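Long-range contacts in transcriptional regulator, TetR family (Myxococcus xanthus, PDB 5K7F), which probably binds DNA as a TetR-family repressor and regulates alternative isovaleryl coenzyme A biosynthesis: residues E91-C96 with E143-A148; R98-L103 with G168-I173. All blocks are in the same frame, centred on the assembly; numbering follows the deposited sequence.

Contact 1: residues E91-C96 with E143-A148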
loop_
_atom_site.group_PDB
_atom_site.type_symbol
_atom_site.label_atom_id
_atom_site.label_comp_id
_atom_site.label_asym_id
_atom_site.label_seq_id
_atom_site.Cartn_x
_atom_site.Cartn_y
_atom_site.Cartn_z
ATOM N N GLU A 91 -3.770 -24.319 2.554
ATOM C CA GLU A 91 -2.357 -24.539 2.253
ATOM C C GLU A 91 -1.930 -23.710 1.053
ATOM O O GLU A 91 -0.826 -23.147 1.036
ATOM C CB GLU A 91 -2.089 -26.022 1.958
ATOM C CG GLU A 91 -2.213 -26.981 3.141
ATOM C CD GLU A 91 -1.811 -28.429 2.783
ATOM O OE1 GLU A 91 -1.236 -28.672 1.681
ATOM O OE2 GLU A 91 -2.089 -29.322 3.608
ATOM N N ARG A 92 -2.797 -23.581 0.079
ATOM C CA ARG A 92 -2.501 -22.773 -1.089
ATOM C C ARG A 92 -2.347 -21.274 -0.727
ATOM O O ARG A 92 -1.424 -20.611 -1.133
ATOM C CB ARG A 92 -3.581 -22.956 -2.128
ATOM C CG ARG A 92 -3.257 -22.420 -3.463
ATOM C CD ARG A 92 -4.071 -23.088 -4.550
ATOM N NE ARG A 92 -5.371 -22.609 -4.607
ATOM C CZ ARG A 92 -6.463 -23.311 -4.358
ATOM N NH1 ARG A 92 -6.374 -24.543 -4.042
ATOM N NH2 ARG A 92 -7.607 -22.731 -4.385
ATOM N N LEU A 93 -3.263 -20.768 0.095
ATOM C CA LEU A 93 -3.176 -19.362 0.496
ATOM C C LEU A 93 -1.919 -19.105 1.330
ATOM O O LEU A 93 -1.239 -18.079 1.148
ATOM C CB LEU A 93 -4.430 -18.993 1.277
ATOM C CG LEU A 93 -5.653 -18.695 0.403
ATOM C CD1 LEU A 93 -6.870 -18.815 1.253
ATOM C CD2 LEU A 93 -5.506 -17.322 -0.249
ATOM N N ARG A 94 -1.563 -20.058 2.216
ATOM C CA ARG A 94 -0.362 -19.900 3.038
ATOM C C ARG A 94 0.905 -19.871 2.173
ATOM O O ARG A 94 1.802 -19.038 2.384
ATOM C CB ARG A 94 -0.245 -21.046 4.045
ATOM C CG ARG A 94 -1.282 -21.023 5.119
ATOM C CD ARG A 94 -1.116 -22.190 6.100
ATOM N NE ARG A 94 -2.187 -22.211 7.079
ATOM C CZ ARG A 94 -2.813 -23.311 7.501
ATOM N NH1 ARG A 94 -2.471 -24.506 7.031
ATOM N NH2 ARG A 94 -3.794 -23.207 8.386
ATOM N N ALA A 95 0.960 -20.737 1.176
ATOM C CA ALA A 95 2.109 -20.757 0.270
ATOM C C ALA A 95 2.121 -19.526 -0.624
ATOM O O ALA A 95 3.199 -18.974 -0.891
ATOM C CB ALA A 95 2.110 -22.033 -0.571
ATOM N N CYS A 96 0.930 -19.081 -1.080
ATOM C CA CYS A 96 0.824 -17.922 -1.960
ATOM C C CYS A 96 1.309 -16.669 -1.249
ATOM O O CYS A 96 2.096 -15.882 -1.789
ATOM C CB CYS A 96 -0.610 -17.775 -2.444
ATOM S SG CYS A 96 -0.841 -16.665 -3.849
ATOM N N GLU A 143 -11.055 -17.172 -5.177
ATOM C CA GLU A 143 -11.464 -18.575 -5.257
ATOM C C GLU A 143 -10.906 -19.379 -4.086
ATOM O O GLU A 143 -11.616 -20.186 -3.489
ATOM C CB GLU A 143 -11.030 -19.170 -6.601
ATOM N N ALA A 144 -9.645 -19.148 -3.714
ATOM C CA ALA A 144 -9.076 -19.859 -2.570
ATOM C C ALA A 144 -9.765 -19.481 -1.260
ATOM O O ALA A 144 -10.078 -20.360 -0.440
ATOM C CB ALA A 144 -7.582 -19.595 -2.466
ATOM N N PHE A 145 -10.021 -18.197 -1.041
ATOM C CA PHE A 145 -10.761 -17.803 0.157
ATOM C C PHE A 145 -12.145 -18.467 0.186
ATOM O O PHE A 145 -12.546 -19.023 1.209
ATOM C CB PHE A 145 -10.848 -16.278 0.240
ATOM C CG PHE A 145 -9.701 -15.633 0.970
ATOM C CD1 PHE A 145 -9.584 -15.733 2.325
ATOM C CD2 PHE A 145 -8.716 -14.946 0.269
ATOM C CE1 PHE A 145 -8.538 -15.100 2.978
ATOM C CE2 PHE A 145 -7.694 -14.324 0.922
ATOM C CZ PHE A 145 -7.602 -14.413 2.273
ATOM N N SER A 146 -12.839 -18.501 -0.954
ATOM C CA SER A 146 -14.148 -19.165 -1.043
ATOM C C SER A 146 -14.101 -20.628 -0.634
ATOM O O SER A 146 -14.947 -21.098 0.137
ATOM C CB SER A 146 -14.678 -19.049 -2.467
ATOM O OG SER A 146 -15.163 -17.738 -2.645
ATOM N N GLN A 147 -13.168 -21.378 -1.220
ATOM C CA GLN A 147 -12.998 -22.799 -0.939
ATOM C C GLN A 147 -12.626 -23.051 0.510
ATOM O O GLN A 147 -13.191 -23.927 1.162
ATOM C CB GLN A 147 -11.916 -23.350 -1.842
ATOM C CG GLN A 147 -12.250 -23.304 -3.292
ATOM C CD GLN A 147 -11.072 -23.675 -4.149
ATOM O OE1 GLN A 147 -9.995 -23.956 -3.645
ATOM N NE2 GLN A 147 -11.269 -23.657 -5.470
ATOM N N ALA A 148 -11.636 -22.311 1.025
ATOM C CA ALA A 148 -11.219 -22.492 2.398
ATOM C C ALA A 148 -12.328 -22.180 3.394
ATOM O O ALA A 148 -12.422 -22.861 4.418
ATOM C CB ALA A 148 -10.000 -21.620 2.679
#

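Contact 2: residues R98-L103 with G168-I173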
loop_
_atom_site.group_PDB
_atom_site.type_symbol
_atom_site.label_atom_id
_atom_site.label_comp_id
_atom_site.label_asym_id
_atom_site.label_seq_id
_atom_site.Cartn_x
_atom_site.Cartn_y
_atom_site.Cartn_z
ATOM N N ARG A 98 3.415 -16.513 1.359
ATOM C CA ARG A 98 4.860 -16.558 1.556
ATOM C C ARG A 98 5.602 -16.212 0.260
ATOM O O ARG A 98 6.465 -15.317 0.252
ATOM C CB ARG A 98 5.266 -17.921 2.100
ATOM C CG ARG A 98 6.748 -18.052 2.437
ATOM C CD ARG A 98 7.028 -19.424 3.038
ATOM N NE ARG A 98 8.361 -19.559 3.647
ATOM C CZ ARG A 98 8.696 -19.181 4.884
ATOM N NH1 ARG A 98 7.827 -18.576 5.713
ATOM N NH2 ARG A 98 9.927 -19.422 5.302
ATOM N N HIS A 99 5.221 -16.835 -0.855
ATOM C CA HIS A 99 5.857 -16.493 -2.134
ATOM C C HIS A 99 5.678 -15.020 -2.505
ATOM O O HIS A 99 6.611 -14.379 -3.014
ATOM C CB HIS A 99 5.309 -17.394 -3.234
ATOM C CG HIS A 99 5.893 -18.798 -3.222
ATOM N ND1 HIS A 99 7.214 -19.067 -3.499
ATOM C CD2 HIS A 99 5.331 -19.991 -2.908
ATOM C CE1 HIS A 99 7.433 -20.371 -3.395
ATOM N NE2 HIS A 99 6.301 -20.961 -3.045
ATOM N N ASN A 100 4.474 -14.460 -2.283
ATOM C CA ASN A 100 4.234 -13.052 -2.616
ATOM C C ASN A 100 5.118 -12.115 -1.769
ATOM O O ASN A 100 5.608 -11.093 -2.254
ATOM C CB ASN A 100 2.750 -12.746 -2.428
ATOM C CG ASN A 100 2.253 -11.553 -3.207
ATOM O OD1 ASN A 100 1.077 -11.528 -3.549
ATOM N ND2 ASN A 100 3.105 -10.576 -3.486
ATOM N N ILE A 101 5.323 -12.434 -0.490
ATOM C CA ILE A 101 6.140 -11.572 0.348
ATOM C C ILE A 101 7.577 -11.586 -0.145
ATOM O O ILE A 101 8.270 -10.557 -0.148
ATOM C CB ILE A 101 6.043 -12.009 1.820
ATOM C CG1 ILE A 101 4.676 -11.673 2.394
ATOM C CG2 ILE A 101 7.120 -11.310 2.696
ATOM C CD1 ILE A 101 4.350 -12.375 3.692
ATOM N N LEU A 102 8.039 -12.750 -0.562
ATOM C CA LEU A 102 9.379 -12.837 -1.135
ATOM C C LEU A 102 9.469 -12.026 -2.434
ATOM O O LEU A 102 10.419 -11.269 -2.641
ATOM C CB LEU A 102 9.781 -14.314 -1.336
ATOM C CG LEU A 102 9.883 -15.224 -0.076
ATOM C CD1 LEU A 102 10.187 -16.654 -0.453
ATOM C CD2 LEU A 102 10.847 -14.659 0.966
ATOM N N LEU A 103 8.498 -12.160 -3.331
ATOM C CA LEU A 103 8.521 -11.342 -4.546
ATOM C C LEU A 103 8.605 -9.834 -4.249
ATOM O O LEU A 103 9.260 -9.080 -4.975
ATOM C CB LEU A 103 7.277 -11.648 -5.381
ATOM C CG LEU A 103 7.008 -10.728 -6.564
ATOM C CD1 LEU A 103 8.067 -10.839 -7.594
ATOM C CD2 LEU A 103 5.665 -11.052 -7.206
ATOM N N GLY A 168 -3.206 -5.996 0.609
ATOM C CA GLY A 168 -2.689 -4.839 1.327
ATOM C C GLY A 168 -1.565 -5.211 2.283
ATOM O O GLY A 168 -0.551 -4.516 2.372
ATOM N N MET A 169 -1.781 -6.238 3.096
ATOM C CA MET A 169 -0.707 -6.682 3.995
ATOM C C MET A 169 0.598 -6.877 3.254
ATOM O O MET A 169 1.661 -6.417 3.714
ATOM C CB MET A 169 -1.078 -7.995 4.693
ATOM C CG MET A 169 -1.995 -7.872 5.831
ATOM S SD MET A 169 -2.543 -9.506 6.409
ATOM C CE MET A 169 -1.023 -10.238 6.861
ATOM N N VAL A 170 0.542 -7.527 2.099
ATOM C CA VAL A 170 1.779 -7.995 1.463
ATOM C C VAL A 170 2.411 -6.890 0.637
ATOM O O VAL A 170 3.619 -6.648 0.727
ATOM C CB VAL A 170 1.489 -9.245 0.618
ATOM C CG1 VAL A 170 2.720 -9.668 -0.128
ATOM C CG2 VAL A 170 1.024 -10.378 1.545
ATOM N N LEU A 171 1.614 -6.156 -0.142
ATOM C CA LEU A 171 2.211 -5.175 -1.030
ATOM C C LEU A 171 2.765 -3.983 -0.256
ATOM O O LEU A 171 3.721 -3.344 -0.716
ATOM C CB LEU A 171 1.179 -4.729 -2.076
ATOM C CG LEU A 171 0.675 -5.861 -2.977
ATOM C CD1 LEU A 171 -0.367 -5.313 -3.942
ATOM C CD2 LEU A 171 1.815 -6.504 -3.733
ATOM N N TRP A 172 2.180 -3.647 0.904
ATOM C CA TRP A 172 2.642 -2.502 1.685
ATOM C C TRP A 172 3.983 -2.757 2.375
ATOM O O TRP A 172 4.583 -1.795 2.876
ATOM C CB TRP A 172 1.564 -2.070 2.708
ATOM C CG TRP A 172 1.583 -0.548 2.951
ATOM C CD1 TRP A 172 1.200 0.423 2.067
ATOM C CD2 TRP A 172 2.048 0.142 4.119
ATOM N NE1 TRP A 172 1.395 1.662 2.611
ATOM C CE2 TRP A 172 1.905 1.520 3.871
ATOM C CE3 TRP A 172 2.559 -0.268 5.353
ATOM C CZ2 TRP A 172 2.253 2.489 4.813
ATOM C CZ3 TRP A 172 2.916 0.714 6.289
ATOM C CH2 TRP A 172 2.769 2.058 6.003
ATOM N N ILE A 173 4.490 -4.007 2.370
ATOM C CA ILE A 173 5.794 -4.337 2.981
ATOM C C ILE A 173 6.924 -3.467 2.424
ATOM O O ILE A 173 7.870 -3.138 3.144
ATOM C CB ILE A 173 6.092 -5.824 2.816
ATOM C CG1 ILE A 173 5.063 -6.681 3.572
ATOM C CG2 ILE A 173 7.494 -6.131 3.303
ATOM C CD1 ILE A 173 5.290 -8.253 3.368
#

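Contact 1: residues E91-C96 with E143-A148
Leu93 and Ala144 meet where helices 89-105 and 125-150 draw together, and their CA atoms, 6.7 Å apart, are the nearest CA pair between the two segments. The segments run roughly antiparallel, at 142° between their N-to-C directions. Their interface illustrates how a small residue admits a branched one: Leu93 CG packs at 3.6 Å on Ala144 CB. The CB of Ala148, one turn further along, lies 4.4 Å from Leu93 CD1, a looser contact.

An aromatic contact extends this apolar patch. The Phe145 CB points away from helix 89-105, yet the ring swings back, and Leu93 CD1 sits over the centre of one face, 4.2 Å from the centroid, as a CH-pi contact. The second methyl, CD2, reaches the ring atom CE2 at 3.9 Å, and both methyls lie on the same side of the ring, CD1 over its centre and CD2 nearest the rim atom CE2. Met195 of the second subunit also packs on Phe145, placing the ring close to the dimer partner.

The polar contribution is a single hydrogen bond. Arg92 has CG anti to its backbone N (chi1 -168°), and its chain bends at chi3 before the guanidinium sends NH2 to Gln147 OE1 at 2.8 Å. The bond is nearly straight, and the oxygen lies close to the guanidinium plane; the donor, however, stands above the amide plane of Gln147, with the two planes 77° apart. Ala144 CB also touches NH2, approaching obliquely, while NH1 is bound by Ile86 O.

Chemically, the contact couples a buried apolar patch to a largely buried arginine whose probable positive charge is met here by neutral oxygens, an amide and a backbone carbonyl.

Contact 2: residues R98-L103 with G168-I173
Asn100 presses against Val170 with almost the whole length of its side chain, although no hydrogen bond joins the two segments. Starting from the backbone, CB lies 3.8 Å from Val170 CG1. The next atom, CG, is anti to the backbone N (chi1 -158°) and is 3.6 Å from that same methyl. At the tip the amide divides its roles. OD1 turns to a hydrogen bond with Tyr137 OH on helix 125-150, whereas ND2 lies 3.5 Å from Val170 CG1 and more loosely, at 4.3 Å, by Leu171 CD2. ND2 is thus buried among methyl groups with no hydrogen-bond partner in the model, a polar cost in an otherwise apolar interface.

Ile101 completes the contact on the next position of the helix. Its CG1 lies 3.8 Å from Val170 CG1 and 3.6 Å from Ile173 CD1, and its CG2 is equally near that terminal methyl. The tip of Ile173 therefore sits against both branches of Ile101, the two side chains crossing at about a right angle.

Helix 60-83 adds Phe75 against Asn100, and Met97, a turn earlier on helix 89-105, also touches Val170. Leu171 and Trp172 meet Trp172 and Leu171 of the second subunit, so the contact is buried near the centre of the protomer, and the 168-173 side of it also reaches the dimer interface.

Followed from the N terminus, the chain reaches, after the four helices that precede it, helix 89-105, which supplies the opening half of both contacts: residues 91-96 for contact 1 and, after Met97, residues 98-103 for contact 2. Contact 1 closes first, when helix 125-150 delivers residues 143-148 after 46 intervening residues. Contact 2 closes later, once the end of helix 159-171 and the residues just beyond it arrive, with 64 residues between its own two segments. Because the segments alternate, the two loops cross rather than nest. Their centres lie about 15 Å apart, so one helix is tied at successive levels to two consecutive helices, all within the TetR-type C-terminal domain.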